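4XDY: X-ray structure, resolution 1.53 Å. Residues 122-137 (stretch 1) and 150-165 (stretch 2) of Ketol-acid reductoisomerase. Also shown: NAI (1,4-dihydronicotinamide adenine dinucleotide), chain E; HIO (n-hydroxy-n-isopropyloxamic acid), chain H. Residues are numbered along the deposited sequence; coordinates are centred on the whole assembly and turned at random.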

ATOM      1  N   VAL A 122      19.608  21.434 -22.423  1.00 25.35           N
ATOM      2  CA  VAL A 122      20.558  22.421 -21.915  1.00 27.03           C
ATOM      3  C   VAL A 122      19.875  23.794 -22.206  1.00 27.93           C
ATOM      4  O   VAL A 122      19.871  24.234 -23.309  1.00 31.09           O
ATOM      5  N   PRO A 123      19.189  24.382 -21.216  1.00 26.76           N
ATOM      6  CA  PRO A 123      18.327  25.574 -21.407  1.00 27.08           C
ATOM      7  C   PRO A 123      19.205  26.811 -21.717  1.00 25.97           C
ATOM      8  O   PRO A 123      20.359  26.766 -21.521  1.00 24.70           O
ATOM      9  N   PRO A 124      18.651  27.794 -22.382  1.00 25.93           N
ATOM     10  CA  PRO A 124      19.439  29.048 -22.453  1.00 31.10           C
ATOM     11  C   PRO A 124      19.767  29.634 -21.058  1.00 25.96           C
ATOM     12  O   PRO A 124      18.988  29.464 -20.069  1.00 27.38           O
ATOM     13  N   GLU A 125      20.829  30.416 -21.016  1.00 27.02           N
ATOM     14  CA  GLU A 125      21.323  31.039 -19.802  1.00 28.28           C
ATOM     15  C   GLU A 125      20.322  32.043 -19.213  1.00 28.12           C
ATOM     16  O   GLU A 125      20.284  32.243 -17.999  1.00 27.42           O
ATOM     17  N   ASP A 126      19.454  32.626 -20.029  1.00 26.61           N
ATOM     18  CA  ASP A 126      18.635  33.750 -19.557  1.00 25.76           C
ATOM     19  C   ASP A 126      17.246  33.390 -19.172  1.00 25.86           C
ATOM     20  O   ASP A 126      16.387  34.247 -19.047  1.00 24.40           O
ATOM     21  N   VAL A 127      16.963  32.093 -18.973  1.00 24.02           N
ATOM     22  CA  VAL A 127      15.673  31.661 -18.422  1.00 22.13           C
ATOM     23  C   VAL A 127      15.841  31.015 -17.068  1.00 20.60           C
ATOM     24  O   VAL A 127      16.858  30.415 -16.786  1.00 25.17           O
ATOM     25  N   ASP A 128      14.841  31.146 -16.235  1.00 21.69           N
ATOM     26  CA  ASP A 128      14.899  30.485 -14.965  1.00 19.93           C
ATOM     27  C   ASP A 128      14.673  28.960 -15.295  1.00 21.93           C
ATOM     28  O   ASP A 128      13.901  28.625 -16.238  1.00 21.60           O
ATOM     29  N   VAL A 129      15.232  28.112 -14.442  1.00 22.25           N
ATOM     30  CA  VAL A 129      15.061  26.639 -14.598  1.00 19.27           C
ATOM     31  C   VAL A 129      14.753  26.058 -13.224  1.00 19.03           C
ATOM     32  O   VAL A 129      15.594  26.148 -12.279  1.00 20.99           O
ATOM     33  N   ILE A 130      13.538  25.550 -13.096  1.00 18.50           N
ATOM     34  CA  ILE A 130      12.994  25.120 -11.850  1.00 19.88           C
ATOM     35  C   ILE A 130      12.401  23.714 -11.947  1.00 19.72           C
ATOM     36  O   ILE A 130      12.076  23.250 -13.043  1.00 19.47           O
ATOM     37  N   MET A 131      12.167  23.120 -10.788  1.00 20.00           N
ATOM     38  CA  MET A 131      11.506  21.827 -10.704  1.00 19.97           C
ATOM     39  C   MET A 131      10.597  21.780  -9.519  1.00 18.81           C
ATOM     40  O   MET A 131      10.982  22.166  -8.384  1.00 19.08           O
ATOM     41  N   VAL A 132       9.362  21.353  -9.749  1.00 17.75           N
ATOM     42  CA  VAL A 132       8.410  21.017  -8.709  1.00 17.71           C
ATOM     43  C   VAL A 132       8.019  19.537  -8.862  1.00 19.74           C
ATOM     44  O   VAL A 132       7.248  19.180  -9.786  1.00 20.01           O
ATOM     45  N   ALA A 133       8.623  18.698  -8.042  1.00 17.07           N
ATOM     46  CA  ALA A 133       8.515  17.230  -8.218  1.00 17.79           C
ATOM     47  C   ALA A 133       7.651  16.610  -7.179  1.00 16.81           C
ATOM     48  O   ALA A 133       8.074  16.553  -6.022  1.00 18.57           O
ATOM     49  N   PRO A 134       6.412  16.116  -7.537  1.00 19.27           N
ATOM     50  CA  PRO A 134       5.556  15.538  -6.518  1.00 18.57           C
ATOM     51  C   PRO A 134       6.029  14.111  -6.271  1.00 20.40           C
ATOM     52  O   PRO A 134       6.287  13.413  -7.237  1.00 19.74           O
ATOM     53  N   LYS A 135       6.015  13.660  -5.011  1.00 18.19           N
ATOM     54  CA  LYS A 135       6.355  12.299  -4.623  1.00 18.93           C
ATOM     55  C   LYS A 135       5.034  11.509  -4.607  1.00 19.27           C
ATOM     56  O   LYS A 135       4.477  11.113  -3.546  1.00 19.94           O
ATOM     57  N   ALA A 136       4.428  11.386  -5.819  1.00 18.63           N
ATOM     58  CA  ALA A 136       3.106  10.843  -5.943  1.00 17.35           C
ATOM     59  C   ALA A 136       2.756  10.575  -7.397  1.00 19.98           C
ATOM     60  O   ALA A 136       3.095  11.359  -8.290  1.00 19.46           O
ATOM     61  N   PRO A 137       2.054   9.449  -7.638  1.00 19.13           N
ATOM     62  CA  PRO A 137       1.406   9.311  -8.929  1.00 19.83           C
ATOM     63  C   PRO A 137       0.278  10.380  -9.147  1.00 19.38           C
ATOM     64  O   PRO A 137      -0.445  10.751  -8.224  1.00 19.00           O
ATOM     65  N   GLY A 150      -2.826  16.947   0.274  1.00 24.16           N
ATOM     66  CA  GLY A 150      -1.796  17.295  -0.688  1.00 20.58           C
ATOM     67  C   GLY A 150      -0.760  16.160  -0.668  1.00 23.35           C
ATOM     68  O   GLY A 150      -0.832  15.311   0.206  1.00 24.18           O
ATOM     69  N   VAL A 151       0.159  16.145  -1.641  1.00 21.75           N
ATOM     70  CA  VAL A 151       1.241  15.115  -1.679  1.00 22.36           C
ATOM     71  C   VAL A 151       2.525  15.816  -1.383  1.00 19.78           C
ATOM     72  O   VAL A 151       2.683  17.019  -1.750  1.00 21.36           O
ATOM     73  N   PRO A 152       3.497  15.072  -0.847  1.00 19.72           N
ATOM     74  CA  PRO A 152       4.819  15.679  -0.625  1.00 20.87           C
ATOM     75  C   PRO A 152       5.507  16.073  -1.938  1.00 21.30           C
ATOM     76  O   PRO A 152       5.237  15.515  -2.993  1.00 19.83           O
ATOM     77  N   GLY A 153       6.350  17.090  -1.867  1.00 18.79           N
ATOM     78  CA  GLY A 153       7.128  17.545  -3.023  1.00 21.02           C
ATOM     79  C   GLY A 153       8.551  17.980  -2.796  1.00 19.57           C
ATOM     80  O   GLY A 153       8.949  18.308  -1.664  1.00 22.75           O
ATOM     81  N   LEU A 154       9.314  17.986  -3.864  1.00 19.63           N
ATOM     82  CA  LEU A 154      10.709  18.395  -3.879  1.00 19.81           C
ATOM     83  C   LEU A 154      10.804  19.575  -4.831  1.00 22.48           C
ATOM     84  O   LEU A 154      10.242  19.550  -5.980  1.00 20.22           O
ATOM     85  N   VAL A 155      11.498  20.639  -4.386  1.00 20.96           N
ATOM     86  CA  VAL A 155      11.629  21.832  -5.186  1.00 20.78           C
ATOM     87  C   VAL A 155      13.093  22.170  -5.390  1.00 22.25           C
ATOM     88  O   VAL A 155      13.857  22.253  -4.437  1.00 22.37           O
ATOM     89  N   ALA A 156      13.503  22.308  -6.641  1.00 21.35           N
ATOM     90  CA  ALA A 156      14.846  22.622  -7.005  1.00 20.81           C
ATOM     91  C   ALA A 156      14.915  23.827  -7.975  1.00 21.41           C
ATOM     92  O   ALA A 156      13.988  24.071  -8.729  1.00 21.34           O
ATOM     93  N   VAL A 157      16.056  24.509  -7.941  1.00 22.95           N
ATOM     94  CA  VAL A 157      16.353  25.622  -8.840  1.00 21.63           C
ATOM     95  C   VAL A 157      17.701  25.441  -9.438  1.00 21.95           C
ATOM     96  O   VAL A 157      18.717  25.358  -8.742  1.00 25.23           O
ATOM     97  N   LYS A 158      17.757  25.391 -10.756  1.00 20.55           N
ATOM     98  CA  LYS A 158      19.014  25.157 -11.446  1.00 21.46           C
ATOM     99  C   LYS A 158      19.558  26.521 -11.954  1.00 23.79           C
ATOM    100  O   LYS A 158      20.746  26.676 -11.998  1.00 23.36           O
ATOM    101  N   GLN A 159      18.649  27.412 -12.390  1.00 25.46           N
ATOM    102  CA  GLN A 159      19.042  28.768 -12.930  1.00 23.65           C
ATOM    103  C   GLN A 159      18.038  29.807 -12.404  1.00 21.96           C
ATOM    104  O   GLN A 159      16.824  29.583 -12.370  1.00 21.59           O
ATOM    105  N   ASN A 160      18.565  30.988 -12.040  1.00 22.12           N
ATOM    106  CA  ASN A 160      17.732  32.021 -11.397  1.00 23.13           C
ATOM    107  C   ASN A 160      18.115  33.439 -11.957  1.00 24.63           C
ATOM    108  O   ASN A 160      18.276  34.426 -11.156  1.00 23.69           O
ATOM    109  N   PRO A 161      18.169  33.570 -13.277  1.00 22.44           N
ATOM    110  CA  PRO A 161      18.524  34.921 -13.782  1.00 24.03           C
ATOM    111  C   PRO A 161      17.487  36.029 -13.531  1.00 27.27           C
ATOM    112  O   PRO A 161      17.865  37.227 -13.584  1.00 25.41           O
ATOM    113  N   SER A 162      16.258  35.656 -13.220  1.00 24.43           N
ATOM    114  CA  SER A 162      15.230  36.625 -12.918  1.00 26.64           C
ATOM    115  C   SER A 162      15.239  37.030 -11.461  1.00 25.65           C
ATOM    116  O   SER A 162      14.488  37.916 -11.064  1.00 26.64           O
ATOM    117  N   GLY A 163      15.926  36.253 -10.644  1.00 23.73           N
ATOM    118  CA  GLY A 163      15.802  36.281  -9.175  1.00 24.83           C
ATOM    119  C   GLY A 163      14.621  35.686  -8.520  1.00 24.37           C
ATOM    120  O   GLY A 163      14.636  35.477  -7.291  1.00 26.41           O
ATOM    121  N   GLU A 164      13.582  35.398  -9.293  1.00 23.67           N
ATOM    122  CA  GLU A 164      12.337  34.961  -8.737  1.00 22.84           C
ATOM    123  C   GLU A 164      12.082  33.415  -8.979  1.00 21.12           C
ATOM    124  O   GLU A 164      10.979  32.944  -8.666  1.00 22.78           O
ATOM    125  N   ALA A 165      13.105  32.697  -9.415  1.00 21.23           N
ATOM    126  CA  ALA A 165      12.905  31.258  -9.760  1.00 22.77           C
ATOM    127  C   ALA A 165      12.382  30.467  -8.581  1.00 22.56           C
ATOM    128  O   ALA A 165      11.363  29.745  -8.688  1.00 24.70           O
TER

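The strongest polar contacts gather at one end of the antiparallel pair, around Asp-128 and Gln-159. Asp-128, chi1 m, sets its CA-to-CB bond sideways, yet its carboxylate reaches the turn Asn-160 to Gly-163: Ser-162 OG (chi1 p) donates to Asp-128 OD2 at 2.5 Å, and Ser-162 N to Asp-128 OD1 at 3.0 Å. One acid thus holds both the backbone and the hydroxyl of a single turn residue. Gln-159, m then t, spends its amide on the opposing loop, NE2 donating to Pro-124 O and to Val-127 O, each at 2.9 Å, so two carbonyls of one turn share one nitrogen.

Between these anchors and Lys-135, an antiparallel ladder fixes which side chains meet. A bulge lets Val-129 O accept from Lys-158 N at 2.8 Å and, weakly, from Gln-159 N at 3.3 Å. One face carries Val-129 (t), Met-131 (t, t, p), Ala-133, Leu-154 (m, p) and Ala-156; Met-131 CE lies 4.3 Å from Ala-156 CB. The other carries Ile-130 (p, t), whose CG2 meets Val-157 CG2 at 4.1 Å and Ala-165 CB at 3.7 Å, and Val-132 (m), whose CG1 lies 4.3 Å from Val-155 CG2.

Beyond the ladder, Val-151 (m) points toward stretch 1, its CG1 3.6 Å from Ala-136 CB. There the backbone meets the cofactor, Ala-136 O lying 3.4 Å from NAI C4N.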

ATOM      1  CB  VAL A 122      21.985  22.318 -22.515  1.00 32.84           C
ATOM      2  CG1 VAL A 122      22.899  23.431 -21.960  1.00 32.84           C
ATOM      3  CG2 VAL A 122      22.654  20.980 -22.200  1.00 34.73           C
ATOM      4  CB  PRO A 123      17.567  25.704 -20.088  1.00 32.78           C
ATOM      5  CG  PRO A 123      17.783  24.365 -19.433  1.00 37.07           C
ATOM      6  CD  PRO A 123      19.202  23.966 -19.827  1.00 30.23           C
ATOM      7  CB  PRO A 124      18.529  29.982 -23.280  1.00 30.75           C
ATOM      8  CG  PRO A 124      17.172  29.473 -23.115  1.00 33.19           C
ATOM      9  CD  PRO A 124      17.246  27.979 -22.766  1.00 28.65           C
ATOM     10  CB  GLU A 125      22.741  31.569 -19.992  1.00 33.04           C
ATOM     11  CG  GLU A 125      22.848  32.734 -20.985  1.00 38.05           C
ATOM     12  CD  GLU A 125      22.490  34.102 -20.347  1.00 45.00           C
ATOM     13  OE1 GLU A 125      22.157  35.041 -21.120  1.00 42.64           O
ATOM     14  OE2 GLU A 125      22.509  34.193 -19.095  1.00 36.52           O
ATOM     15  CB  ASP A 126      18.682  34.903 -20.609  1.00 28.59           C
ATOM     16  CG  ASP A 126      18.118  34.485 -21.964  1.00 33.10           C
ATOM     17  OD1 ASP A 126      17.660  33.329 -22.141  1.00 30.05           O
ATOM     18  OD2 ASP A 126      18.088  35.336 -22.851  1.00 34.13           O
ATOM     19  CB  VAL A 127      14.875  30.655 -19.398  1.00 24.83           C
ATOM     20  CG1 VAL A 127      14.682  31.308 -20.759  1.00 26.18           C
ATOM     21  CG2 VAL A 127      15.615  29.349 -19.502  1.00 31.58           C
ATOM     22  CB  ASP A 128      13.843  30.945 -14.068  1.00 21.01           C
ATOM     23  CG  ASP A 128      14.037  32.434 -13.513  1.00 23.62           C
ATOM     24  OD1 ASP A 128      15.166  32.876 -13.447  1.00 23.69           O
ATOM     25  OD2 ASP A 128      13.005  32.963 -13.057  1.00 24.61           O
ATOM     26  CB  VAL A 129      16.271  25.961 -15.238  1.00 21.93           C
ATOM     27  CG1 VAL A 129      16.051  24.409 -15.393  1.00 23.21           C
ATOM     28  CG2 VAL A 129      16.583  26.542 -16.567  1.00 23.88           C
ATOM     29  CB  ILE A 130      11.975  26.104 -11.286  1.00 20.73           C
ATOM     30  CG1 ILE A 130      10.875  26.333 -12.282  1.00 22.33           C
ATOM     31  CG2 ILE A 130      12.720  27.425 -10.972  1.00 21.23           C
ATOM     32  CD1 ILE A 130       9.719  27.050 -11.693  1.00 23.16           C
ATOM     33  CB  MET A 131      12.535  20.652 -10.611  1.00 21.11           C
ATOM     34  CG  MET A 131      11.706  19.444 -10.335  1.00 23.47           C
ATOM     35  SD  MET A 131      12.649  18.039 -10.693  1.00 34.44           S
ATOM     36  CE  MET A 131      13.595  18.172  -9.505  1.00 13.38           C
ATOM     37  CB  VAL A 132       7.212  21.969  -8.681  1.00 22.00           C
ATOM     38  CG1 VAL A 132       7.729  23.419  -8.431  1.00 23.13           C
ATOM     39  CG2 VAL A 132       6.404  21.987 -10.019  1.00 20.90           C
ATOM     40  CB  ALA A 133       9.887  16.612  -8.186  1.00 20.78           C
ATOM     41  CB  PRO A 134       4.140  15.566  -7.164  1.00 21.99           C
ATOM     42  CG  PRO A 134       4.432  15.497  -8.631  1.00 21.75           C
ATOM     43  CD  PRO A 134       5.789  16.041  -8.872  1.00 19.31           C
ATOM     44  CB  LYS A 135       7.080  12.304  -3.244  1.00 20.40           C
ATOM     45  CG  LYS A 135       8.346  13.127  -3.203  1.00 21.51           C
ATOM     46  CD  LYS A 135       9.472  12.602  -4.081  1.00 19.78           C
ATOM     47  CE  LYS A 135       9.598  13.197  -5.486  1.00 21.49           C
ATOM     48  NZ  LYS A 135      10.690  12.629  -6.405  1.00 19.99           N
ATOM     49  CB  ALA A 136       2.076  11.786  -5.402  1.00 18.57           C
ATOM     50  CB  PRO A 137       0.835   7.886  -8.909  1.00 19.31           C
ATOM     51  CG  PRO A 137       0.599   7.639  -7.460  1.00 22.34           C
ATOM     52  CD  PRO A 137       1.649   8.403  -6.705  1.00 19.29           C
ATOM     53  CB  VAL A 151       1.279  14.335  -3.018  1.00 20.86           C
ATOM     54  CG1 VAL A 151      -0.016  13.555  -3.125  1.00 22.39           C
ATOM     55  CG2 VAL A 151       1.501  15.302  -4.139  1.00 20.80           C
ATOM     56  CB  PRO A 152       5.635  14.582   0.095  1.00 20.31           C
ATOM     57  CG  PRO A 152       4.623  13.650   0.671  1.00 20.08           C
ATOM     58  CD  PRO A 152       3.473  13.678  -0.339  1.00 20.83           C
ATOM     59  CB  LEU A 154      11.625  17.256  -4.375  1.00 20.42           C
ATOM     60  CG  LEU A 154      12.147  16.331  -3.271  1.00 21.43           C
ATOM     61  CD1 LEU A 154      11.164  15.779  -2.318  1.00 24.43           C
ATOM     62  CD2 LEU A 154      12.952  15.173  -3.902  1.00 23.37           C
ATOM     63  CB  VAL A 155      10.865  23.010  -4.551  1.00 22.87           C
ATOM     64  CG1 VAL A 155      11.164  24.320  -5.275  1.00 24.96           C
ATOM     65  CG2 VAL A 155       9.401  22.743  -4.526  1.00 24.68           C
ATOM     66  CB  ALA A 156      15.552  21.474  -7.633  1.00 20.42           C
ATOM     67  CB  VAL A 157      16.273  27.003  -8.098  1.00 23.01           C
ATOM     68  CG1 VAL A 157      16.588  28.100  -9.108  1.00 22.53           C
ATOM     69  CG2 VAL A 157      14.935  27.198  -7.477  1.00 26.84           C
ATOM     70  CB  LYS A 158      18.764  24.298 -12.673  1.00 23.93           C
ATOM     71  CG  LYS A 158      19.976  24.060 -13.598  1.00 26.53           C
ATOM     72  CD  LYS A 158      20.923  23.162 -12.816  1.00 33.76           C
ATOM     73  CE  LYS A 158      22.098  22.577 -13.553  1.00 40.76           C
ATOM     74  NZ  LYS A 158      22.601  21.604 -12.519  1.00 39.14           N
ATOM     75  CB  GLN A 159      18.998  28.825 -14.461  1.00 24.24           C
ATOM     76  CG  GLN A 159      19.941  27.890 -15.152  1.00 26.12           C
ATOM     77  CD  GLN A 159      20.073  28.038 -16.624  1.00 25.56           C
ATOM     78  OE1 GLN A 159      20.827  27.276 -17.200  1.00 32.13           O
ATOM     79  NE2 GLN A 159      19.251  28.851 -17.264  1.00 24.48           N
ATOM     80  CB  ASN A 160      17.984  31.980  -9.902  1.00 25.56           C
ATOM     81  CG  ASN A 160      17.167  32.986  -9.145  1.00 28.05           C
ATOM     82  OD1 ASN A 160      16.045  33.344  -9.517  1.00 29.12           O
ATOM     83  ND2 ASN A 160      17.757  33.466  -8.056  1.00 31.70           N
ATOM     84  CB  PRO A 161      18.747  34.688 -15.277  1.00 26.97           C
ATOM     85  CG  PRO A 161      17.886  33.501 -15.596  1.00 25.04           C
ATOM     86  CD  PRO A 161      18.115  32.626 -14.400  1.00 23.04           C
ATOM     87  CB  SER A 162      13.831  36.119 -13.312  1.00 25.82           C
ATOM     88  OG  SER A 162      13.295  35.355 -12.243  1.00 26.80           O
ATOM     89  CB  GLU A 164      11.208  35.674  -9.426  1.00 28.40           C
ATOM     90  CG  GLU A 164      11.236  37.200  -9.139  1.00 30.43           C
ATOM     91  CD  GLU A 164      10.056  37.947  -9.761  1.00 34.60           C
ATOM     92  OE1 GLU A 164       9.553  37.570 -10.813  1.00 31.26           O
ATOM     93  OE2 GLU A 164       9.608  38.957  -9.160  1.00 35.51           O
ATOM     94  CB  ALA A 165      14.202  30.701 -10.228  1.00 23.90           C
TER
HETATM   95  PA  NAI E 403       2.588  10.996 -19.785  1.00 22.31           P
HETATM   96  O1A NAI E 403       3.326   9.724 -20.228  1.00 23.40           O
HETATM   97  O2A NAI E 403       1.304  10.892 -19.084  1.00 22.92           O
HETATM   98  O5B NAI E 403       2.603  11.961 -21.076  1.00 24.26           O
HETATM   99  C5B NAI E 403       1.877  13.223 -21.046  1.00 24.35           C
HETATM  100  C4B NAI E 403       1.179  13.422 -22.426  1.00 25.09           C
HETATM  101  O4B NAI E 403       2.239  13.600 -23.359  1.00 24.90           O
HETATM  102  C3B NAI E 403       0.336  12.252 -23.000  1.00 23.72           C
HETATM  103  O3B NAI E 403      -0.918  12.246 -22.317  1.00 25.97           O
HETATM  104  C2B NAI E 403       0.301  12.581 -24.478  1.00 27.28           C
HETATM  105  O2B NAI E 403      -0.818  13.437 -24.721  1.00 26.19           O
HETATM  106  C1B NAI E 403       1.636  13.348 -24.654  1.00 29.12           C
HETATM  107  N9A NAI E 403       2.582  12.577 -25.443  1.00 27.03           N
HETATM  108  C8A NAI E 403       2.854  11.223 -25.217  1.00 27.60           C
HETATM  109  N7A NAI E 403       3.751  10.811 -26.103  1.00 26.31           N
HETATM  110  C5A NAI E 403       4.026  11.870 -26.908  1.00 26.91           C
HETATM  111  C6A NAI E 403       4.866  12.085 -28.072  1.00 26.53           C
HETATM  112  N6A NAI E 403       5.609  11.100 -28.597  1.00 31.57           N
HETATM  113  N1A NAI E 403       4.949  13.322 -28.628  1.00 29.96           N
HETATM  114  C2A NAI E 403       4.199  14.338 -28.149  1.00 27.80           C
HETATM  115  N3A NAI E 403       3.404  14.247 -27.098  1.00 26.65           N
HETATM  116  C4A NAI E 403       3.267  13.032 -26.450  1.00 26.83           C
HETATM  117  O3  NAI E 403       3.677  11.842 -18.808  1.00 22.54           O
HETATM  118  PN  NAI E 403       3.719  11.672 -17.152  1.00 23.26           P
HETATM  119  O1N NAI E 403       3.857  10.209 -16.782  1.00 23.02           O
HETATM  120  O2N NAI E 403       2.575  12.442 -16.641  1.00 19.33           O
HETATM  121  O5D NAI E 403       5.163  12.289 -16.961  1.00 21.81           O
HETATM  122  C5D NAI E 403       5.323  13.745 -17.036  1.00 22.16           C
HETATM  123  C4D NAI E 403       6.591  14.216 -16.237  1.00 21.21           C
HETATM  124  O4D NAI E 403       6.203  14.028 -14.861  1.00 21.51           O
HETATM  125  C3D NAI E 403       7.843  13.378 -16.415  1.00 20.57           C
HETATM  126  O3D NAI E 403       9.006  14.207 -16.305  1.00 19.39           O
HETATM  127  C2D NAI E 403       7.829  12.352 -15.258  1.00 20.24           C
HETATM  128  O2D NAI E 403       9.087  11.792 -14.885  1.00 19.19           O
HETATM  129  C1D NAI E 403       7.214  13.202 -14.166  1.00 23.42           C
HETATM  130  N1N NAI E 403       6.524  12.544 -13.051  1.00 20.72           N
HETATM  131  C2N NAI E 403       5.513  11.694 -13.332  1.00 23.74           C
HETATM  132  C3N NAI E 403       4.826  11.083 -12.343  1.00 20.94           C
HETATM  133  C7N NAI E 403       3.695  10.272 -12.675  1.00 23.75           C
HETATM  134  O7N NAI E 403       3.454   9.707 -13.786  1.00 27.39           O
HETATM  135  N7N NAI E 403       2.740  10.333 -11.781  1.00 20.89           N
HETATM  136  C4N NAI E 403       5.189  11.379 -10.972  1.00 24.08           C
HETATM  137  C5N NAI E 403       6.111  12.450 -10.751  1.00 24.25           C
HETATM  138  C6N NAI E 403       6.773  12.973 -11.817  1.00 22.46           C
HETATM  139  C1  HIO H 406       7.292   8.240 -11.827  1.00 16.80           C
HETATM  140  O11 HIO H 406       8.335   8.418 -12.509  1.00 17.23           O
HETATM  141  O12 HIO H 406       6.122   7.936 -12.229  1.00 19.16           O
HETATM  142  C2  HIO H 406       7.559   8.556 -10.355  1.00 18.71           C
HETATM  143  O2  HIO H 406       8.596   9.215 -10.083  1.00 17.60           O
HETATM  144  N3  HIO H 406       6.833   8.072  -9.364  1.00 20.67           N
HETATM  145  O3  HIO H 406       6.930   8.693  -8.043  1.00 25.49           O
HETATM  146  C4  HIO H 406       5.890   7.006  -9.515  1.00 23.32           C
HETATM  147  C41 HIO H 406       6.156   5.959  -8.426  1.00 24.14           C
HETATM  148  C42 HIO H 406       4.510   7.648  -9.434  1.00 23.71           C